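Mating-type switching protein swi5 (Schizosaccharomyces pombe, PDB 3VIQ) forms a complex with Sfr1 that activates Rad51-mediated strand exchange, and is required for mating-type switching and recombinational DNA repair. Local coordinates at the interface of chains B and A. Residues are numbered along the deposited sequence; one frame, centred on the assembly and turned at random. Chains: chain A, Mating-type switching protein swi5; chain B, Swi5-dependent recombination DNA repair protein 1.

The interface of chains B and A. Residues chain B 16, 19-20, 23; chain A 16-17, 20-21, 24.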
ATOM      1  N   VAL B  16     -21.653 -20.932  -2.070  1.00 39.77           N
ATOM      2  CA  VAL B  16     -21.373 -20.960  -0.643  1.00 39.70           C
ATOM      3  C   VAL B  16     -20.020 -20.295  -0.288  1.00 39.43           C
ATOM      4  O   VAL B  16     -19.961 -19.472   0.630  1.00 38.15           O
ATOM      5  CB  VAL B  16     -21.408 -22.396  -0.071  1.00 39.34           C
ATOM      6  CG1 VAL B  16     -20.759 -22.425   1.295  1.00 38.74           C
ATOM      7  CG2 VAL B  16     -22.851 -22.920  -0.015  1.00 40.08           C
ATOM      8  N   LEU B  19     -20.352 -16.535  -0.790  1.00 42.20           N
ATOM      9  CA  LEU B  19     -21.107 -15.946   0.318  1.00 41.34           C
ATOM     10  C   LEU B  19     -20.276 -15.926   1.596  1.00 40.64           C
ATOM     11  O   LEU B  19     -20.307 -14.947   2.349  1.00 39.95           O
ATOM     12  CB  LEU B  19     -22.488 -16.650   0.526  1.00 40.90           C
ATOM     13  CG  LEU B  19     -23.555 -16.338  -0.557  1.00 41.63           C
ATOM     14  CD1 LEU B  19     -24.574 -17.470  -0.753  1.00 41.40           C
ATOM     15  CD2 LEU B  19     -24.287 -15.054  -0.262  1.00 41.14           C
ATOM     16  N   GLN B  20     -19.536 -16.995   1.869  1.00 40.98           N
ATOM     17  CA  GLN B  20     -18.614 -16.986   3.052  1.00 41.42           C
ATOM     18  C   GLN B  20     -17.600 -15.803   2.995  1.00 41.61           C
ATOM     19  O   GLN B  20     -17.373 -15.089   3.984  1.00 41.57           O
ATOM     20  CB  GLN B  20     -17.900 -18.340   3.168  1.00 40.37           C
ATOM     21  CG  GLN B  20     -18.874 -19.406   3.744  1.00 40.79           C
ATOM     22  CD  GLN B  20     -18.425 -20.848   3.595  1.00 40.15           C
ATOM     23  OE1 GLN B  20     -17.696 -21.206   2.661  1.00 38.98           O
ATOM     24  NE2 GLN B  20     -18.876 -21.693   4.517  1.00 39.59           N
ATOM     25  N   LEU B  23     -19.476 -12.526   3.669  1.00 44.24           N
ATOM     26  CA  LEU B  23     -19.730 -12.473   5.111  1.00 44.81           C
ATOM     27  C   LEU B  23     -18.527 -11.951   5.903  1.00 44.71           C
ATOM     28  O   LEU B  23     -18.690 -11.116   6.781  1.00 45.39           O
ATOM     29  CB  LEU B  23     -20.146 -13.854   5.641  1.00 44.45           C
ATOM     30  CG  LEU B  23     -20.688 -13.876   7.071  1.00 45.64           C
ATOM     31  CD1 LEU B  23     -21.882 -12.943   7.095  1.00 45.64           C
ATOM     32  CD2 LEU B  23     -21.066 -15.299   7.568  1.00 44.94           C
TER
ATOM     33  N   GLN A  16     -27.468 -24.599   3.462  1.00 43.44           N
ATOM     34  CA  GLN A  16     -26.278 -23.835   3.845  1.00 41.63           C
ATOM     35  C   GLN A  16     -26.254 -22.485   3.139  1.00 39.19           C
ATOM     36  O   GLN A  16     -25.972 -21.444   3.751  1.00 40.25           O
ATOM     37  CB  GLN A  16     -25.009 -24.622   3.500  1.00 38.51           C
ATOM     38  CG  GLN A  16     -23.767 -24.035   4.155  1.00 38.33           C
ATOM     39  CD  GLN A  16     -22.491 -24.691   3.696  1.00 38.04           C
ATOM     40  OE1 GLN A  16     -22.498 -25.503   2.779  1.00 41.13           O
ATOM     41  NE2 GLN A  16     -21.384 -24.344   4.330  1.00 38.99           N
ATOM     42  N   LYS A  17     -26.488 -22.515   1.836  1.00 39.20           N
ATOM     43  CA  LYS A  17     -26.579 -21.283   1.046  1.00 42.41           C
ATOM     44  C   LYS A  17     -27.658 -20.321   1.555  1.00 44.63           C
ATOM     45  O   LYS A  17     -27.413 -19.115   1.668  1.00 44.39           O
ATOM     46  CB  LYS A  17     -26.849 -21.611  -0.418  1.00 41.91           C
ATOM     47  CG  LYS A  17     -26.999 -20.375  -1.259  1.00 44.61           C
ATOM     48  CD  LYS A  17     -27.261 -20.678  -2.719  1.00 48.12           C
ATOM     49  CE  LYS A  17     -27.314 -19.387  -3.546  1.00 48.82           C
ATOM     50  NZ  LYS A  17     -27.973 -19.668  -4.828  1.00 52.80           N
ATOM     51  N   LEU A  20     -26.619 -18.691   4.772  1.00 43.01           N
ATOM     52  CA  LEU A  20     -25.553 -17.720   4.513  1.00 43.71           C
ATOM     53  C   LEU A  20     -26.089 -16.416   3.897  1.00 45.17           C
ATOM     54  O   LEU A  20     -25.618 -15.345   4.255  1.00 44.55           O
ATOM     55  CB  LEU A  20     -24.470 -18.314   3.615  1.00 40.84           C
ATOM     56  CG  LEU A  20     -23.365 -19.066   4.386  1.00 40.50           C
ATOM     57  CD1 LEU A  20     -22.760 -20.122   3.454  1.00 39.45           C
ATOM     58  CD2 LEU A  20     -22.289 -18.133   4.931  1.00 41.59           C
ATOM     59  N   GLU A  21     -27.059 -16.514   2.988  1.00 43.14           N
ATOM     60  CA  GLU A  21     -27.709 -15.334   2.451  1.00 46.29           C
ATOM     61  C   GLU A  21     -28.414 -14.591   3.579  1.00 48.01           C
ATOM     62  O   GLU A  21     -28.434 -13.373   3.594  1.00 46.71           O
ATOM     63  CB  GLU A  21     -28.704 -15.704   1.334  1.00 48.69           C
ATOM     64  CG  GLU A  21     -27.977 -16.182   0.064  1.00 50.63           C
ATOM     65  CD  GLU A  21     -28.876 -16.834  -0.986  1.00 53.99           C
ATOM     66  OE1 GLU A  21     -29.812 -17.590  -0.646  1.00 53.31           O
ATOM     67  OE2 GLU A  21     -28.610 -16.597  -2.177  1.00 61.04           O
ATOM     68  N   LEU A  24     -25.668 -12.971   5.792  1.00 46.57           N
ATOM     69  CA  LEU A  24     -25.095 -11.837   5.088  1.00 45.62           C
ATOM     70  C   LEU A  24     -26.040 -10.624   5.167  1.00 48.69           C
ATOM     71  O   LEU A  24     -25.594  -9.518   5.428  1.00 47.10           O
ATOM     72  CB  LEU A  24     -24.796 -12.207   3.641  1.00 43.11           C
ATOM     73  CG  LEU A  24     -24.284 -11.100   2.731  1.00 43.08           C
ATOM     74  CD1 LEU A  24     -22.987 -10.540   3.279  1.00 40.67           C
ATOM     75  CD2 LEU A  24     -24.115 -11.637   1.324  1.00 39.89           C
TER
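Both methyls of B:Val16 lie over one face of the A:Gln16 side-chain amide, with CG1 nearest, 3.7 Å from the amide carbon CD, and the valine stem crossing the glutamine at about a right angle. At the nitrogen end of that amide stands the B:Gln20 carboxamide, turned 84° out of its plane. The two NH2 nitrogens, A:Gln16 NE2 and B:Gln20 NE2, come to 3.7 Å, too far to hydrogen-bond, so the two amides are neighbours without a bond between them.

Next to this polar rim, the N-terminal helices B 3-35 and A 3-29 run parallel as a coiled coil and pack knobs into holes. A:Leu20 is the knob entering the hole formed by B:Val16, B:Leu19, B:Gln20 and B:Leu23. A:Leu20 CD1 reaches B:Val16 CG1 at 3.7 Å, while A:Leu20 CD2 lies against the aliphatic CG of B:Gln20 at 3.8 Å. B:Leu19 answers from the opposite helix, its CG anti to the carbonyl carbon (chi1 -72°), packing among A:Lys17, A:Leu20, A:Glu21 and A:Leu24. The charged residues offer methylenes: CG of A:Lys17 and CG of A:Glu21 both touch the CD1 methyl of B:Leu19, side by side, A:Glu21 CG at 3.7 Å. No polar pair bonds across this patch, which contributes apolar adhesion to the Swi5-Sfr1 heterodimer. Toward the C-terminal end, B:Leu23 swings CG anti to its backbone N (chi1 -169°), setting CD1 3.9 Å from A:Leu24 CA.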